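Local coordinates for protein hemolysin (Streptococcus suis, PDB 3HVN) that probably binds cholesterol-containing host membranes and, after a large conformational change, assembles into oligomeric pores that lyse the cell, at residues M278-E283 with F319-F324; Y182-A187 with Q290-F295; K406-W411 with D430-N435. The protein carries 1 engineered substitution. One frame throughout, in Å; residues are numbered along the deposited sequence.

Contact 1: residues M278-E283 with F319-F324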
loop_
_atom_site.group_PDB
_atom_site.type_symbol
_atom_site.label_atom_id
_atom_site.label_comp_id
_atom_site.label_asym_id
_atom_site.label_seq_id
_atom_site.Cartn_x
_atom_site.Cartn_y
_atom_site.Cartn_z
ATOM N N MET A 278 -4.637 6.652 12.113
ATOM C CA MET A 278 -4.429 7.603 11.029
ATOM C C MET A 278 -4.402 6.912 9.670
ATOM O O MET A 278 -3.402 6.301 9.297
ATOM C CB MET A 278 -3.127 8.372 11.251
ATOM C CG MET A 278 -2.858 9.461 10.229
ATOM S SD MET A 278 -1.283 10.286 10.522
ATOM C CE MET A 278 -1.442 10.704 12.256
ATOM N N PHE A 279 -5.502 7.014 8.931
ATOM C CA PHE A 279 -5.574 6.436 7.593
ATOM C C PHE A 279 -5.146 7.458 6.547
ATOM O O PHE A 279 -5.879 8.399 6.249
ATOM C CB PHE A 279 -6.986 5.927 7.302
ATOM C CG PHE A 279 -7.369 4.721 8.110
ATOM C CD1 PHE A 279 -7.793 4.857 9.421
ATOM C CD2 PHE A 279 -7.299 3.451 7.562
ATOM C CE1 PHE A 279 -8.142 3.750 10.169
ATOM C CE2 PHE A 279 -7.649 2.340 8.304
ATOM C CZ PHE A 279 -8.070 2.490 9.610
ATOM N N ILE A 280 -3.953 7.265 5.992
ATOM C CA ILE A 280 -3.373 8.245 5.081
ATOM C C ILE A 280 -3.398 7.781 3.629
ATOM O O ILE A 280 -3.102 6.625 3.327
ATOM C CB ILE A 280 -1.920 8.573 5.472
ATOM C CG1 ILE A 280 -1.767 8.594 6.993
ATOM C CG2 ILE A 280 -1.493 9.899 4.864
ATOM C CD1 ILE A 280 -0.353 8.857 7.459
ATOM N N LYS A 281 -3.754 8.697 2.734
ATOM C CA LYS A 281 -3.751 8.422 1.302
ATOM C C LYS A 281 -2.653 9.235 0.626
ATOM O O LYS A 281 -2.650 10.466 0.696
ATOM C CB LYS A 281 -5.116 8.751 0.690
ATOM C CG LYS A 281 -5.272 8.345 -0.771
ATOM C CD LYS A 281 -4.658 9.369 -1.716
ATOM C CE LYS A 281 -5.447 10.666 -1.720
ATOM N NZ LYS A 281 -4.860 11.671 -2.647
ATOM N N LEU A 282 -1.724 8.544 -0.029
ATOM C CA LEU A 282 -0.601 9.210 -0.683
ATOM C C LEU A 282 -0.653 9.049 -2.197
ATOM O O LEU A 282 -0.537 7.940 -2.712
ATOM C CB LEU A 282 0.730 8.661 -0.161
ATOM C CG LEU A 282 1.168 9.041 1.254
ATOM C CD1 LEU A 282 0.254 8.418 2.297
ATOM C CD2 LEU A 282 2.608 8.614 1.485
ATOM N N GLU A 283 -0.820 10.159 -2.912
ATOM C CA GLU A 283 -0.810 10.112 -4.369
ATOM C C GLU A 283 0.393 10.842 -4.963
ATOM O O GLU A 283 0.807 11.904 -4.471
ATOM C CB GLU A 283 -2.117 10.658 -4.956
ATOM C CG GLU A 283 -2.282 12.160 -4.835
ATOM C CD GLU A 283 -3.248 12.721 -5.862
ATOM O OE1 GLU A 283 -3.481 12.048 -6.888
ATOM O OE2 GLU A 283 -3.766 13.837 -5.646
ATOM N N PHE A 319 -0.970 14.264 -0.402
ATOM C CA PHE A 319 -1.613 13.321 0.505
ATOM C C PHE A 319 -2.955 13.815 1.032
ATOM O O PHE A 319 -3.292 14.993 0.915
ATOM C CB PHE A 319 -0.691 13.011 1.685
ATOM C CG PHE A 319 -0.836 13.969 2.833
ATOM C CD1 PHE A 319 -1.556 13.612 3.962
ATOM C CD2 PHE A 319 -0.262 15.228 2.781
ATOM C CE1 PHE A 319 -1.695 14.491 5.019
ATOM C CE2 PHE A 319 -0.398 16.112 3.836
ATOM C CZ PHE A 319 -1.115 15.742 4.956
ATOM N N SER A 320 -3.712 12.892 1.614
ATOM C CA SER A 320 -4.957 13.218 2.297
ATOM C C SER A 320 -5.181 12.199 3.406
ATOM O O SER A 320 -5.295 10.999 3.146
ATOM C CB SER A 320 -6.132 13.218 1.321
ATOM O OG SER A 320 -6.375 11.918 0.816
ATOM N N ALA A 321 -5.239 12.675 4.646
ATOM C CA ALA A 321 -5.292 11.782 5.796
ATOM C C ALA A 321 -6.563 11.928 6.630
ATOM O O ALA A 321 -7.034 13.038 6.887
ATOM C CB ALA A 321 -4.059 11.974 6.672
ATOM N N TYR A 322 -7.107 10.787 7.042
ATOM C CA TYR A 322 -8.229 10.740 7.968
ATOM C C TYR A 322 -7.715 10.239 9.312
ATOM O O TYR A 322 -7.328 9.077 9.443
ATOM C CB TYR A 322 -9.316 9.804 7.436
ATOM C CG TYR A 322 -10.493 9.619 8.368
ATOM C CD1 TYR A 322 -10.453 8.683 9.392
ATOM C CD2 TYR A 322 -11.648 10.374 8.216
ATOM C CE1 TYR A 322 -11.528 8.508 10.244
ATOM C CE2 TYR A 322 -12.728 10.206 9.062
ATOM C CZ TYR A 322 -12.663 9.272 10.074
ATOM O OH TYR A 322 -13.736 9.101 10.919
ATOM N N ILE A 323 -7.703 11.121 10.307
ATOM C CA ILE A 323 -7.123 10.786 11.603
ATOM C C ILE A 323 -8.152 10.844 12.726
ATOM O O ILE A 323 -9.100 11.629 12.675
ATOM C CB ILE A 323 -5.935 11.720 11.946
ATOM C CG1 ILE A 323 -6.417 13.001 12.635
ATOM C CG2 ILE A 323 -5.136 12.051 10.693
ATOM C CD1 ILE A 323 -6.415 12.929 14.152
ATOM N N PHE A 324 -7.962 10.004 13.739
ATOM C CA PHE A 324 -8.782 10.072 14.944
ATOM C C PHE A 324 -8.076 9.453 16.149
ATOM O O PHE A 324 -7.417 8.416 16.038
ATOM C CB PHE A 324 -10.162 9.438 14.723
ATOM C CG PHE A 324 -10.121 7.967 14.418
ATOM C CD1 PHE A 324 -10.020 7.519 13.112
ATOM C CD2 PHE A 324 -10.204 7.033 15.438
ATOM C CE1 PHE A 324 -9.991 6.165 12.830
ATOM C CE2 PHE A 324 -10.176 5.680 15.162
ATOM C CZ PHE A 324 -10.071 5.245 13.856
#
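No ring lies flat on another across this pair. Phe279 receives Phe324 CE1 at its edge, near the plane of the ring, with Phe279 CE1 4.0 Å from Phe324 CE1; the two side chains cross obliquely. Tyr322 O also lies at the rim of the Phe279 ring. The same Phe324 CE1 sits in plane at the edge of the Tyr322 ring, while Ala321 CB occupies an edge of Phe319. Around the rings, outside the pair, Ile94, Phe201 and Ile204 touch Phe279, and Thr341 and Leu342 of helix 339-350 touch Phe319.

The frame is an antiparallel strand pair in the bent central sheet of the cholesterol-dependent cytolysin fold, its segment axes 4.5 Å apart and 171° from parallel. Phe279 with Tyr322 and Lys281 with Ser320 are hydrogen-bonded pairs, each closed by two backbone bonds. Tyr322 N reaches Phe279 O at 2.8 Å in an almost straight N-H...O line (172°), though it comes from above the carbonyl plane. Strand 221-236 flanks 276-284 and strand 333-338 flanks 318-324, where Phe319 bonds to Gly337, so the pair is interior to the sheet.

From Met278 to Leu282 and from Phe319 to Ile323 the side chains alternate. Met278, Ile280, Leu282, Phe319, Ala321 and Ile323 share the face turned to helix 339-350. There Met278 runs beside Ile323, with CG 3.5 Å from Ile323 CG2. Ile280 CG2 rests against both Ala321 CB and Phe319 CD1, each at 3.8 Å. On the other face Phe279, Lys281 and Tyr322 touch helix 201-208. Lys281 leaves with CG anti to N (chi1 -173°) and then bends twice, folding its aliphatic chain over Ser320. Ser320 OG lies 3.0 Å from Lys281 CE and is hydrogen-bonded to Leu208 O.

Contact 2: residues Y182-A187 with Q290-F295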
loop_
_atom_site.group_PDB
_atom_site.type_symbol
_atom_site.label_atom_id
_atom_site.label_comp_id
_atom_site.label_asym_id
_atom_site.label_seq_id
_atom_site.Cartn_x
_atom_site.Cartn_y
_atom_site.Cartn_z
ATOM N N TYR A 182 1.660 -0.308 11.412
ATOM C CA TYR A 182 1.744 0.249 10.068
ATOM C C TYR A 182 1.185 -0.719 9.029
ATOM O O TYR A 182 1.700 -1.824 8.863
ATOM C CB TYR A 182 3.203 0.587 9.751
ATOM C CG TYR A 182 3.441 1.161 8.374
ATOM C CD1 TYR A 182 3.355 2.527 8.146
ATOM C CD2 TYR A 182 3.770 0.338 7.305
ATOM C CE1 TYR A 182 3.580 3.056 6.890
ATOM C CE2 TYR A 182 3.997 0.859 6.047
ATOM C CZ TYR A 182 3.899 2.218 5.845
ATOM O OH TYR A 182 4.123 2.742 4.591
ATOM N N ASP A 183 0.132 -0.301 8.332
ATOM C CA ASP A 183 -0.496 -1.155 7.326
ATOM C C ASP A 183 -0.583 -0.476 5.959
ATOM O O ASP A 183 -1.574 0.183 5.649
ATOM C CB ASP A 183 -1.892 -1.583 7.786
ATOM C CG ASP A 183 -1.863 -2.363 9.084
ATOM O OD1 ASP A 183 -0.840 -3.025 9.362
ATOM O OD2 ASP A 183 -2.866 -2.317 9.828
ATOM N N GLU A 184 0.451 -0.651 5.143
ATOM C CA GLU A 184 0.507 -0.009 3.830
ATOM C C GLU A 184 -0.054 -0.900 2.726
ATOM O O GLU A 184 -0.102 -2.122 2.868
ATOM C CB GLU A 184 1.947 0.385 3.492
ATOM C CG GLU A 184 2.906 -0.793 3.359
ATOM C CD GLU A 184 2.791 -1.499 2.020
ATOM O OE1 GLU A 184 2.267 -0.886 1.067
ATOM O OE2 GLU A 184 3.230 -2.664 1.920
ATOM N N THR A 185 -0.472 -0.278 1.627
ATOM C CA THR A 185 -0.911 -1.017 0.446
ATOM C C THR A 185 -1.234 -0.088 -0.721
ATOM O O THR A 185 -1.937 0.908 -0.556
ATOM C CB THR A 185 -2.142 -1.896 0.742
ATOM O OG1 THR A 185 -2.540 -2.582 -0.453
ATOM C CG2 THR A 185 -3.298 -1.045 1.243
ATOM N N MET A 186 -0.716 -0.417 -1.900
ATOM C CA MET A 186 -1.005 0.359 -3.100
ATOM C C MET A 186 -2.480 0.231 -3.463
ATOM O O MET A 186 -3.058 -0.852 -3.367
ATOM C CB MET A 186 -0.132 -0.108 -4.267
ATOM C CG MET A 186 1.362 0.004 -4.013
ATOM S SD MET A 186 1.880 1.688 -3.630
ATOM C CE MET A 186 1.246 2.570 -5.054
ATOM N N ALA A 187 -3.087 1.338 -3.878
ATOM C CA ALA A 187 -4.514 1.348 -4.189
ATOM C C ALA A 187 -4.797 0.901 -5.620
ATOM O O ALA A 187 -4.216 1.424 -6.572
ATOM C CB ALA A 187 -5.102 2.727 -3.937
ATOM N N GLN A 290 10.541 2.353 -7.589
ATOM C CA GLN A 290 10.956 2.802 -6.259
ATOM C C GLN A 290 9.836 3.497 -5.477
ATOM O O GLN A 290 10.062 4.020 -4.381
ATOM C CB GLN A 290 12.188 3.710 -6.350
ATOM C CG GLN A 290 13.270 3.195 -7.289
ATOM C CD GLN A 290 14.556 3.992 -7.193
ATOM O OE1 GLN A 290 14.866 4.801 -8.068
ATOM N NE2 GLN A 290 15.311 3.769 -6.124
ATOM N N VAL A 291 8.631 3.487 -6.038
ATOM C CA VAL A 291 7.482 4.124 -5.397
ATOM C C VAL A 291 7.192 3.556 -4.011
ATOM O O VAL A 291 7.159 4.293 -3.031
ATOM C CB VAL A 291 6.214 4.017 -6.263
ATOM C CG1 VAL A 291 4.970 4.192 -5.408
ATOM C CG2 VAL A 291 6.249 5.049 -7.369
ATOM N N GLN A 292 6.972 2.246 -3.939
ATOM C CA GLN A 292 6.694 1.578 -2.671
ATOM C C GLN A 292 7.673 2.043 -1.595
ATOM O O GLN A 292 7.280 2.641 -0.584
ATOM C CB GLN A 292 6.805 0.061 -2.844
ATOM C CG GLN A 292 6.145 -0.751 -1.743
ATOM C CD GLN A 292 4.707 -1.107 -2.064
ATOM O OE1 GLN A 292 4.329 -1.226 -3.229
ATOM N NE2 GLN A 292 3.896 -1.289 -1.028
ATOM N N ALA A 293 8.951 1.761 -1.829
ATOM C CA ALA A 293 10.018 2.150 -0.917
ATOM C C ALA A 293 9.944 3.635 -0.592
ATOM O O ALA A 293 10.033 4.029 0.570
ATOM C CB ALA A 293 11.375 1.805 -1.512
ATOM N N ALA A 294 9.781 4.456 -1.625
ATOM C CA ALA A 294 9.657 5.896 -1.433
ATOM C C ALA A 294 8.582 6.223 -0.401
ATOM O O ALA A 294 8.854 6.874 0.609
ATOM C CB ALA A 294 9.353 6.578 -2.753
ATOM N N PHE A 295 7.361 5.759 -0.657
ATOM C CA PHE A 295 6.238 5.996 0.245
ATOM C C PHE A 295 6.507 5.454 1.641
ATOM O O PHE A 295 6.395 6.183 2.623
ATOM C CB PHE A 295 4.948 5.380 -0.304
ATOM C CG PHE A 295 4.354 6.138 -1.455
ATOM C CD1 PHE A 295 4.573 7.497 -1.592
ATOM C CD2 PHE A 295 3.554 5.497 -2.386
ATOM C CE1 PHE A 295 4.022 8.199 -2.647
ATOM C CE2 PHE A 295 2.998 6.195 -3.441
ATOM C CZ PHE A 295 3.233 7.547 -3.572
#
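Asp183 OD2 is the best-held polar atom, gripped by one partner, a salt bridge to Lys228 NZ on the neighbouring strand. Met186 O has two bonds, both weak: from Thr185 OG1 at 3.4 Å and from Gln192 NE2 of helix 190-196, which follows the strand. No clear hydrogen bond, by contrast, crosses from residues 182-187 to 290-295.

The nearest polar approach across the gap is that of Gln292 to Glu184. Gln292 NE2 comes to 2.7 Å from Glu184 OE1, but the angle is poor, so proximity alone does not make a bond. The two groups meet at about a right angle, with carboxylate and amide planes 82° apart. Gln292 gets there with CG anti to the backbone N (chi1 -162°) and a bend at chi2, while Glu184 curls up from the crowded position between its N and carbonyl carbon.

Turned the other way, the amide sets Gln292 OE1 3.3 Å from Met186 CG, as the two side chains slide past each other in opposite directions. Met186 bends at chi2 and chi3, which brings its methyl to Val291 and to the edge of the Phe295 ring. Met186 CE then lies 4.1 Å from Val291 CG1 and 4.3 Å from Phe295 CE2.

Strand 182-186 and helix 291-295 stay 10.1 Å apart at their axes, so side chains alone bridge them, burying only 227 Å² in total. In related cytolysins the helices that follow strand 179-186 and the cluster that begins with helix 291-300 refold into transmembrane hairpins. A junction made of dispersion contacts and a poorly aligned carboxylate-amide encounter, with no clear bond to break, is consistent with a helix that can part from the strand.

Contact 3: residues K406-W411 with D430-N435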
loop_
_atom_site.group_PDB
_atom_site.type_symbol
_atom_site.label_atom_id
_atom_site.label_comp_id
_atom_site.label_asym_id
_atom_site.label_seq_id
_atom_site.Cartn_x
_atom_site.Cartn_y
_atom_site.Cartn_z
ATOM N N LYS A 406 30.020 4.175 -46.014
ATOM C CA LYS A 406 28.746 3.470 -45.993
ATOM C C LYS A 406 28.204 3.403 -44.572
ATOM O O LYS A 406 28.877 2.906 -43.667
ATOM C CB LYS A 406 28.905 2.049 -46.538
ATOM C CG LYS A 406 28.608 1.895 -48.019
ATOM C CD LYS A 406 28.872 0.466 -48.475
ATOM C CE LYS A 406 28.284 0.198 -49.850
ATOM N NZ LYS A 406 26.796 0.187 -49.825
ATOM N N TYR A 407 26.989 3.906 -44.377
ATOM C CA TYR A 407 26.337 3.809 -43.074
ATOM C C TYR A 407 25.334 2.661 -43.049
ATOM O O TYR A 407 24.760 2.308 -44.077
ATOM C CB TYR A 407 25.654 5.128 -42.703
ATOM C CG TYR A 407 26.523 6.055 -41.883
ATOM C CD1 TYR A 407 27.546 6.786 -42.473
ATOM C CD2 TYR A 407 26.317 6.202 -40.517
ATOM C CE1 TYR A 407 28.341 7.636 -41.725
ATOM C CE2 TYR A 407 27.109 7.048 -39.761
ATOM C CZ TYR A 407 28.119 7.762 -40.370
ATOM O OH TYR A 407 28.906 8.605 -39.621
ATOM N N ASN A 408 25.130 2.078 -41.872
ATOM C CA ASN A 408 24.210 0.955 -41.727
ATOM C C ASN A 408 23.840 0.690 -40.269
ATOM O O ASN A 408 24.510 -0.079 -39.579
ATOM C CB ASN A 408 24.807 -0.305 -42.357
ATOM C CG ASN A 408 23.789 -1.416 -42.516
ATOM O OD1 ASN A 408 22.589 -1.204 -42.343
ATOM N ND2 ASN A 408 24.264 -2.610 -42.852
ATOM N N ILE A 409 22.769 1.329 -39.809
ATOM C CA ILE A 409 22.319 1.172 -38.429
ATOM C C ILE A 409 20.905 0.594 -38.352
ATOM O O ILE A 409 20.005 0.999 -39.104
ATOM C CB ILE A 409 22.393 2.501 -37.649
ATOM C CG1 ILE A 409 21.419 3.523 -38.233
ATOM C CG2 ILE A 409 23.810 3.052 -37.669
ATOM C CD1 ILE A 409 21.506 4.887 -37.586
ATOM N N THR A 410 20.716 -0.351 -37.435
ATOM C CA THR A 410 19.452 -1.076 -37.344
ATOM C C THR A 410 19.003 -1.315 -35.903
ATOM O O THR A 410 19.782 -1.163 -34.963
ATOM C CB THR A 410 19.543 -2.435 -38.068
ATOM O OG1 THR A 410 18.248 -3.046 -38.115
ATOM C CG2 THR A 410 20.512 -3.359 -37.346
ATOM N N TRP A 411 17.736 -1.689 -35.746
ATOM C CA TRP A 411 17.163 -2.013 -34.444
ATOM C C TRP A 411 15.769 -2.613 -34.625
ATOM O O TRP A 411 15.361 -2.921 -35.744
ATOM C CB TRP A 411 17.094 -0.769 -33.556
ATOM C CG TRP A 411 16.093 0.247 -34.017
ATOM C CD1 TRP A 411 14.791 0.353 -33.622
ATOM C CD2 TRP A 411 16.312 1.301 -34.963
ATOM N NE1 TRP A 411 14.186 1.407 -34.261
ATOM C CE2 TRP A 411 15.099 2.006 -35.090
ATOM C CE3 TRP A 411 17.416 1.719 -35.712
ATOM C CZ2 TRP A 411 14.958 3.104 -35.936
ATOM C CZ3 TRP A 411 17.274 2.808 -36.553
ATOM C CH2 TRP A 411 16.053 3.488 -36.658
ATOM N N ASP A 430 16.779 4.726 -42.713
ATOM C CA ASP A 430 16.282 4.944 -44.068
ATOM C C ASP A 430 17.406 5.184 -45.073
ATOM O O ASP A 430 17.225 4.991 -46.275
ATOM C CB ASP A 430 15.288 6.110 -44.098
ATOM C CG ASP A 430 15.922 7.431 -43.706
ATOM O OD1 ASP A 430 17.032 7.418 -43.136
ATOM O OD2 ASP A 430 15.305 8.486 -43.967
ATOM N N LYS A 431 18.565 5.605 -44.578
ATOM C CA LYS A 431 19.713 5.858 -45.440
ATOM C C LYS A 431 20.741 4.734 -45.332
ATOM O O LYS A 431 21.877 4.866 -45.796
ATOM C CB LYS A 431 20.351 7.208 -45.107
ATOM C CG LYS A 431 19.385 8.382 -45.185
ATOM C CD LYS A 431 20.099 9.708 -44.975
ATOM C CE LYS A 431 19.109 10.857 -44.861
ATOM N NZ LYS A 431 18.215 10.704 -43.677
ATOM N N ASN A 432 20.337 3.628 -44.716
ATOM C CA ASN A 432 21.199 2.457 -44.626
ATOM C C ASN A 432 21.713 2.039 -45.995
ATOM O O ASN A 432 21.034 2.215 -47.006
ATOM C CB ASN A 432 20.472 1.290 -43.955
ATOM C CG ASN A 432 20.629 1.298 -42.450
ATOM O OD1 ASN A 432 21.264 2.190 -41.887
ATOM N ND2 ASN A 432 20.056 0.300 -41.789
ATOM N N GLY A 433 22.921 1.487 -46.021
ATOM C CA GLY A 433 23.562 1.128 -47.269
ATOM C C GLY A 433 24.054 2.360 -48.001
ATOM O O GLY A 433 24.855 2.263 -48.930
ATOM N N VAL A 434 23.574 3.528 -47.580
ATOM C CA VAL A 434 23.979 4.778 -48.211
ATOM C C VAL A 434 25.417 5.149 -47.855
ATOM O O VAL A 434 25.862 4.977 -46.713
ATOM C CB VAL A 434 23.022 5.939 -47.860
ATOM C CG1 VAL A 434 23.660 7.278 -48.194
ATOM C CG2 VAL A 434 21.701 5.778 -48.600
ATOM N N ASN A 435 26.138 5.646 -48.856
ATOM C CA ASN A 435 27.519 6.074 -48.686
ATOM C C ASN A 435 27.650 7.589 -48.796
ATOM O O ASN A 435 27.203 8.194 -49.772
ATOM C CB ASN A 435 28.422 5.379 -49.709
ATOM C CG ASN A 435 27.887 5.477 -51.127
ATOM O OD1 ASN A 435 26.868 6.120 -51.378
ATOM N ND2 ASN A 435 28.576 4.835 -52.062
#
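Asn432 clamps a beta hairpin of the C-terminal beta-sandwich domain at the point where one arm, 430-435, loosens into a type II turn from Lys431 to Val434. Its amide is the tight part. Asn432 OD1 accepts from Ile409 N at 2.7 Å, and Asn432 ND2 donates to Ile409 O at 2.8 Å, so one side chain grips both polar groups of one residue, as a paired strand might. Neither bond lies on a carbonyl lone pair; the donor stands 56° out of plane at Ile409 O. Beneath, the buried Tyr407 and Ile409 both press on Leu397 of strand 376-401.

Beyond Asn432 the contact opens to solvent. Gly433 and Asn435 are exposed, Val434 points away, and Asn435 CB merely lies alongside Lys406 CG at 3.9 Å. The backbone still holds: Tyr407 N meets Val434 O at 2.8 Å with a 169° N-H...O angle. Lys431, which reaches the bound heptanetriol, has its ammonium paired with Asp430 and Glu442. Lys406, extended until it bends at chi4, places NZ on an in-plane lone pair of Gly433 O at 3.0 Å.

In the fold
Contacts 1 and 2 are neighbours, their centres 13 Å apart, and share the same large sheet. They touch directly: Leu282 CD2 of contact 1 packs on Phe295 CD1 of contact 2 at 3.8 Å. Strand 276-284 is followed in the chain by helix 291-300, and the segments of the two contacts alternate along the sequence. Contact 3 belongs to the distant C-terminal sandwich, about 56 Å from contact 1 and 47 Å from contact 2 between centres, with nearest atoms about 34 and 26 Å away. Bound small molecules mark both regions: hexafluoropropanol is about 4 Å from the side chain of Ile323, and heptanetriol about 4 Å from that of Lys431.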